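Local coordinates for Rbstp0775 protein (PDB 1RZ3), which is of unknown function but belongs to the phosphoribulokinase/uridine kinase family of P-loop proteins and so probably binds ATP as a kinase, at residues A66-T71 and Y81-V86; F134-E139 and K191-V196. All coordinates share one frame; numbering follows the deposited sequence.

Interaction 1 (A66-T71 and Y81-V86)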
loop_
_atom_site.group_PDB
_atom_site.type_symbol
_atom_site.label_atom_id
_atom_site.label_comp_id
_atom_site.label_asym_id
_atom_site.label_seq_id
_atom_site.Cartn_x
_atom_site.Cartn_y
_atom_site.Cartn_z
ATOM N N ALA A 66 6.101 16.721 12.185
ATOM C CA ALA A 66 6.448 16.798 13.597
ATOM C C ALA A 66 6.418 15.451 14.310
ATOM O O ALA A 66 7.065 15.282 15.344
ATOM C CB ALA A 66 5.519 17.780 14.302
ATOM N N LYS A 67 5.679 14.488 13.763
ATOM C CA LYS A 67 5.585 13.175 14.391
ATOM C C LYS A 67 6.483 12.104 13.776
ATOM O O LYS A 67 6.638 11.024 14.342
ATOM C CB LYS A 67 4.134 12.683 14.381
ATOM C CG LYS A 67 3.194 13.517 15.235
ATOM C CD LYS A 67 1.820 12.876 15.341
ATOM C CE LYS A 67 0.902 13.700 16.233
ATOM N NZ LYS A 67 -0.433 13.062 16.408
ATOM N N ARG A 68 7.075 12.396 12.625
ATOM C CA ARG A 68 7.938 11.420 11.970
ATOM C C ARG A 68 9.335 11.958 11.665
ATOM O O ARG A 68 10.144 11.275 11.040
ATOM C CB ARG A 68 7.267 10.914 10.690
ATOM C CG ARG A 68 6.926 12.006 9.698
ATOM C CD ARG A 68 5.889 11.530 8.692
ATOM N NE ARG A 68 5.475 12.609 7.802
ATOM C CZ ARG A 68 6.170 13.008 6.746
ATOM N NH1 ARG A 68 7.311 12.409 6.441
ATOM N NH2 ARG A 68 5.730 14.014 6.003
ATOM N N TYR A 69 9.607 13.184 12.109
ATOM C CA TYR A 69 10.909 13.823 11.916
ATOM C C TYR A 69 11.355 14.478 13.223
ATOM O O TYR A 69 10.523 14.917 14.014
ATOM C CB TYR A 69 10.843 14.897 10.827
ATOM C CG TYR A 69 10.715 14.376 9.415
ATOM C CD1 TYR A 69 11.679 13.527 8.871
ATOM C CD2 TYR A 69 9.644 14.757 8.610
ATOM C CE1 TYR A 69 11.579 13.074 7.555
ATOM C CE2 TYR A 69 9.535 14.310 7.296
ATOM C CZ TYR A 69 10.505 13.470 6.775
ATOM O OH TYR A 69 10.398 13.034 5.475
ATOM N N HIS A 70 12.666 14.540 13.443
ATOM C CA HIS A 70 13.222 15.155 14.648
ATOM C C HIS A 70 12.571 14.640 15.927
ATOM O O HIS A 70 12.272 15.415 16.835
ATOM C CB HIS A 70 13.058 16.674 14.583
ATOM C CG HIS A 70 13.591 17.281 13.326
ATOM N ND1 HIS A 70 14.910 17.164 12.944
ATOM C CD2 HIS A 70 12.980 17.998 12.354
ATOM C CE1 HIS A 70 15.089 17.783 11.790
ATOM N NE2 HIS A 70 13.932 18.296 11.410
ATOM N N THR A 71 12.358 13.331 15.992
ATOM C CA THR A 71 11.743 12.703 17.156
ATOM C C THR A 71 12.829 12.245 18.121
ATOM O O THR A 71 12.549 11.890 19.265
ATOM C CB THR A 71 10.927 11.463 16.750
ATOM O OG1 THR A 71 11.806 10.489 16.173
ATOM C CG2 THR A 71 9.852 11.831 15.733
ATOM N N TYR A 81 8.197 2.767 11.846
ATOM C CA TYR A 81 7.238 2.690 12.949
ATOM C C TYR A 81 6.397 3.916 13.274
ATOM O O TYR A 81 5.288 3.784 13.792
ATOM C CB TYR A 81 7.964 2.266 14.229
ATOM C CG TYR A 81 8.289 0.796 14.303
ATOM C CD1 TYR A 81 7.272 -0.153 14.378
ATOM C CD2 TYR A 81 9.610 0.353 14.310
ATOM C CE1 TYR A 81 7.558 -1.509 14.459
ATOM C CE2 TYR A 81 9.912 -1.006 14.396
ATOM C CZ TYR A 81 8.876 -1.929 14.469
ATOM O OH TYR A 81 9.150 -3.271 14.546
ATOM N N LEU A 82 6.906 5.104 12.981
ATOM C CA LEU A 82 6.166 6.314 13.317
ATOM C C LEU A 82 5.461 7.026 12.173
ATOM O O LEU A 82 4.486 7.739 12.403
ATOM C CB LEU A 82 7.099 7.305 14.022
ATOM C CG LEU A 82 7.865 6.740 15.224
ATOM C CD1 LEU A 82 8.684 7.850 15.866
ATOM C CD2 LEU A 82 6.892 6.134 16.227
ATOM N N GLN A 83 5.944 6.843 10.948
ATOM C CA GLN A 83 5.348 7.522 9.800
ATOM C C GLN A 83 3.865 7.200 9.595
ATOM O O GLN A 83 3.103 8.038 9.094
ATOM C CB GLN A 83 6.140 7.208 8.529
ATOM C CG GLN A 83 5.682 8.012 7.322
ATOM C CD GLN A 83 6.825 8.361 6.395
ATOM O OE1 GLN A 83 7.827 8.930 6.825
ATOM N NE2 GLN A 83 6.681 8.027 5.117
ATOM N N TRP A 84 3.469 5.983 9.959
ATOM C CA TRP A 84 2.074 5.553 9.853
ATOM C C TRP A 84 1.573 5.180 11.242
ATOM O O TRP A 84 2.296 4.547 12.012
ATOM C CB TRP A 84 1.939 4.315 8.958
ATOM C CG TRP A 84 2.086 4.588 7.505
ATOM C CD1 TRP A 84 1.099 4.945 6.633
ATOM C CD2 TRP A 84 3.304 4.585 6.756
ATOM N NE1 TRP A 84 1.629 5.170 5.384
ATOM C CE2 TRP A 84 2.981 4.956 5.430
ATOM C CE3 TRP A 84 4.639 4.308 7.076
ATOM C CZ2 TRP A 84 3.946 5.058 4.425
ATOM C CZ3 TRP A 84 5.601 4.409 6.075
ATOM C CH2 TRP A 84 5.248 4.781 4.767
ATOM N N ASP A 85 0.347 5.583 11.563
ATOM C CA ASP A 85 -0.251 5.226 12.846
ATOM C C ASP A 85 -0.844 3.858 12.529
ATOM O O ASP A 85 -2.027 3.735 12.188
ATOM C CB ASP A 85 -1.363 6.207 13.220
ATOM C CG ASP A 85 -1.893 5.973 14.615
ATOM O OD1 ASP A 85 -1.856 4.813 15.077
ATOM O OD2 ASP A 85 -2.364 6.943 15.243
ATOM N N VAL A 86 0.002 2.837 12.613
ATOM C CA VAL A 86 -0.381 1.472 12.288
ATOM C C VAL A 86 -1.662 0.979 12.952
ATOM O O VAL A 86 -2.525 0.411 12.288
ATOM C CB VAL A 86 0.772 0.500 12.621
ATOM C CG1 VAL A 86 0.378 -0.925 12.281
ATOM C CG2 VAL A 86 2.020 0.909 11.849
HETATM O O HOH W 1 9.996 9.631 4.879
#
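Two consecutive short helices that follow strand 53-57 of the P-loop kinase fold, 65-68 and 75-82, end close together, and Arg-68 and Gln-83 are the residues where their ends meet. Their CA atoms lie 5.2 Å apart, yet no hydrogen bond joins the two segments: the case illustrates how long polar side chains can pack through their aliphatic parts while NE and NH2 of the arginine and OE1 of the glutamine find partners elsewhere. Arg-68 CD rests 3.8 Å from CG of Gln-83. With its CG between the backbone N and the carbonyl carbon (chi1 58°) and its chain extended from there to NE, Arg-68 passes obliquely over the glutamine, and the guanidinium and amide planes stand 75° apart. Its NH1 comes no nearer than 3.5 Å to Gln-83 OE1. The arginine is instead held from outside the pair, by Val-63 O at NE and by Tyr-108 OH, from the hairpin strand 102-109, at NH2, and CD2 of the neighbouring Tyr-69 lies over one face of the guanidinium, offset toward its rim. Gln-83, its CG anti to the backbone N (chi1 -173°) and its chain bent at the next bond, sets that CG 3.8 Å above one face of the Trp-84 ring, again toward the rim. Beside this buried pair, a more exposed van der Waals contact sets Leu-82 CB 3.8 Å from the carbonyl O of Lys-67. The tips of Leu-82 and Thr-71 point at each other, although the threonine hydroxyl has its hydrogen-bond partners in Glu-78 and Asn-73. A water donates to Gln-83 OE1 at 3.0 Å and meets Tyr-69 OH only weakly.

Interaction 2 (F134-E139 and K191-V196)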
loop_
_atom_site.group_PDB
_atom_site.type_symbol
_atom_site.label_atom_id
_atom_site.label_comp_id
_atom_site.label_asym_id
_atom_site.label_seq_id
_atom_site.Cartn_x
_atom_site.Cartn_y
_atom_site.Cartn_z
ATOM N N PHE A 134 5.794 -1.246 2.994
ATOM C CA PHE A 134 5.599 -2.009 4.221
ATOM C C PHE A 134 4.150 -2.463 4.414
ATOM O O PHE A 134 3.641 -2.425 5.530
ATOM C CB PHE A 134 6.015 -1.173 5.445
ATOM C CG PHE A 134 7.317 -0.427 5.277
ATOM C CD1 PHE A 134 8.461 -1.077 4.819
ATOM C CD2 PHE A 134 7.404 0.927 5.609
ATOM C CE1 PHE A 134 9.677 -0.394 4.696
ATOM C CE2 PHE A 134 8.618 1.625 5.491
ATOM C CZ PHE A 134 9.756 0.960 5.032
ATOM N N LEU A 135 3.491 -2.894 3.341
ATOM C CA LEU A 135 2.098 -3.331 3.437
ATOM C C LEU A 135 1.904 -4.637 4.192
ATOM O O LEU A 135 0.839 -4.877 4.759
ATOM C CB LEU A 135 1.490 -3.518 2.047
ATOM C CG LEU A 135 1.180 -2.309 1.168
ATOM C CD1 LEU A 135 0.366 -2.798 -0.038
ATOM C CD2 LEU A 135 0.383 -1.268 1.954
ATOM N N GLN A 136 2.924 -5.489 4.183
ATOM C CA GLN A 136 2.813 -6.782 4.831
ATOM C C GLN A 136 3.245 -6.855 6.285
ATOM O O GLN A 136 3.647 -7.913 6.769
ATOM C CB GLN A 136 3.541 -7.831 3.989
ATOM C CG GLN A 136 2.904 -7.978 2.612
ATOM C CD GLN A 136 3.595 -9.001 1.748
ATOM O OE1 GLN A 136 4.619 -8.720 1.112
ATOM N NE2 GLN A 136 3.050 -10.202 1.727
ATOM N N ARG A 137 3.159 -5.735 6.996
ATOM C CA ARG A 137 3.496 -5.776 8.406
ATOM C C ARG A 137 2.394 -6.637 9.043
ATOM O O ARG A 137 1.255 -6.658 8.565
ATOM C CB ARG A 137 3.561 -4.365 9.006
ATOM C CG ARG A 137 2.386 -3.462 8.730
ATOM C CD ARG A 137 2.581 -2.107 9.429
ATOM N NE ARG A 137 3.338 -1.121 8.654
ATOM C CZ ARG A 137 4.431 -0.497 9.090
ATOM N NH1 ARG A 137 4.919 -0.759 10.298
ATOM N NH2 ARG A 137 5.014 0.426 8.339
ATOM N N LYS A 138 2.746 -7.362 10.098
ATOM C CA LYS A 138 1.828 -8.285 10.766
ATOM C C LYS A 138 0.413 -7.799 11.059
ATOM O O LYS A 138 -0.539 -8.574 10.976
ATOM C CB LYS A 138 2.460 -8.793 12.063
ATOM C CG LYS A 138 2.761 -7.705 13.073
ATOM C CD LYS A 138 3.403 -8.289 14.332
ATOM C CE LYS A 138 3.723 -7.201 15.355
ATOM N NZ LYS A 138 4.642 -6.157 14.811
ATOM N N GLU A 139 0.276 -6.526 11.405
ATOM C CA GLU A 139 -1.024 -5.961 11.732
ATOM C C GLU A 139 -2.002 -5.877 10.558
ATOM O O GLU A 139 -3.216 -6.040 10.741
ATOM C CB GLU A 139 -0.846 -4.556 12.323
ATOM C CG GLU A 139 -0.077 -4.475 13.645
ATOM C CD GLU A 139 1.429 -4.690 13.512
ATOM O OE1 GLU A 139 1.988 -4.526 12.405
ATOM O OE2 GLU A 139 2.065 -5.006 14.541
ATOM N N LYS A 191 9.014 -13.384 0.309
ATOM C CA LYS A 191 8.599 -14.758 0.556
ATOM C C LYS A 191 7.093 -14.815 0.840
ATOM O O LYS A 191 6.408 -15.762 0.455
ATOM C CB LYS A 191 9.359 -15.317 1.758
ATOM C CG LYS A 191 9.017 -16.760 2.107
ATOM C CD LYS A 191 9.701 -17.204 3.407
ATOM C CE LYS A 191 11.218 -17.014 3.355
ATOM N NZ LYS A 191 11.863 -17.822 2.276
ATOM N N ARG A 192 6.586 -13.791 1.517
ATOM C CA ARG A 192 5.174 -13.736 1.875
ATOM C C ARG A 192 4.230 -13.418 0.727
ATOM O O ARG A 192 3.073 -13.841 0.743
ATOM C CB ARG A 192 4.957 -12.707 2.986
ATOM C CG ARG A 192 5.443 -13.139 4.358
ATOM C CD ARG A 192 5.170 -12.053 5.385
ATOM N NE ARG A 192 5.660 -12.432 6.703
ATOM C CZ ARG A 192 5.047 -13.286 7.514
ATOM N NH1 ARG A 192 3.901 -13.849 7.144
ATOM N NH2 ARG A 192 5.595 -13.595 8.687
ATOM N N ALA A 193 4.716 -12.676 -0.263
ATOM C CA ALA A 193 3.885 -12.270 -1.390
ATOM C C ALA A 193 3.251 -13.419 -2.167
ATOM O O ALA A 193 3.840 -14.490 -2.323
ATOM C CB ALA A 193 4.703 -11.377 -2.347
ATOM N N ASP A 194 2.038 -13.192 -2.660
ATOM C CA ASP A 194 1.357 -14.205 -3.449
ATOM C C ASP A 194 1.995 -14.253 -4.832
ATOM O O ASP A 194 2.127 -15.319 -5.437
ATOM C CB ASP A 194 -0.132 -13.874 -3.517
ATOM C CG ASP A 194 -0.779 -13.930 -2.152
ATOM O OD1 ASP A 194 -0.794 -15.035 -1.567
ATOM O OD2 ASP A 194 -1.237 -12.881 -1.647
ATOM N N VAL A 195 2.414 -13.088 -5.313
ATOM C CA VAL A 195 3.077 -12.971 -6.605
ATOM C C VAL A 195 4.165 -11.911 -6.474
ATOM O O VAL A 195 3.989 -10.906 -5.778
ATOM C CB VAL A 195 2.099 -12.533 -7.730
ATOM C CG1 VAL A 195 2.885 -12.126 -8.983
ATOM C CG2 VAL A 195 1.153 -13.678 -8.076
ATOM N N VAL A 196 5.297 -12.152 -7.126
ATOM C CA VAL A 196 6.401 -11.205 -7.107
ATOM C C VAL A 196 6.557 -10.683 -8.527
ATOM O O VAL A 196 6.862 -11.444 -9.447
ATOM C CB VAL A 196 7.721 -11.863 -6.665
ATOM C CG1 VAL A 196 8.872 -10.854 -6.787
ATOM C CG2 VAL A 196 7.598 -12.353 -5.232
#
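The amide of Gln-136 and the guanidinium of Arg-192 stand nearly perpendicular, 81° apart; the two side chains run by one another in opposing senses, and neither flat group lies on the other. What the amide group meets is aliphatic carbon and backbone: Gln-136 CD is 4.1 Å from Arg-192 CB and 4.3 Å from the backbone N of Ala-193. Gln-136 reaches this position with its chain fully extended beyond CG (chi2 180°), while Arg-192 touches it through CB, and the extended arginine chain takes the guanidinium away from the glutamine amide. Such a contact shows how one side chain can span the gap between two connections of a parallel sheet. In this P-loop fold the glutamine sits in a type I turn from Phe-134 to Arg-137, just after strand 127-132, and the residues it touches end helix 189-192, where Ala-193 is the first to leave helical geometry before edge strand 195-197. The turn is fixed independently of the contact: Tyr-183 OH bonds to Gln-136 N, Asp-28 OD1 to Leu-135 N, and Arg-141 NH1 to Gln-136 O. On the far segment, Asp-194 OD2 takes a bond from Val-147 N of strand 146-150, the residue that the Gln-136 side chain also touches.

How the interactions relate
Although their centres are about 22 Å apart, the two contacts are linked by direct packing between the tail of 81-86 and the turn of 134-139. Trp-84 CZ3 lies 3.9 Å from Phe-134 CD2, and Val-86 CG2 is 3.7 Å from Arg-137 NH1. Thus the residues of 81-86 that take no part in interaction 1 carry it over to the loop of interaction 2, which in turn reaches the edge of the parallel sheet. Both contacts lie away from the calcium site at Asp-124. Interaction 2 is nearer the chain centre, where the side chain of Gln-136 lies close to, without touching, a probable P-loop.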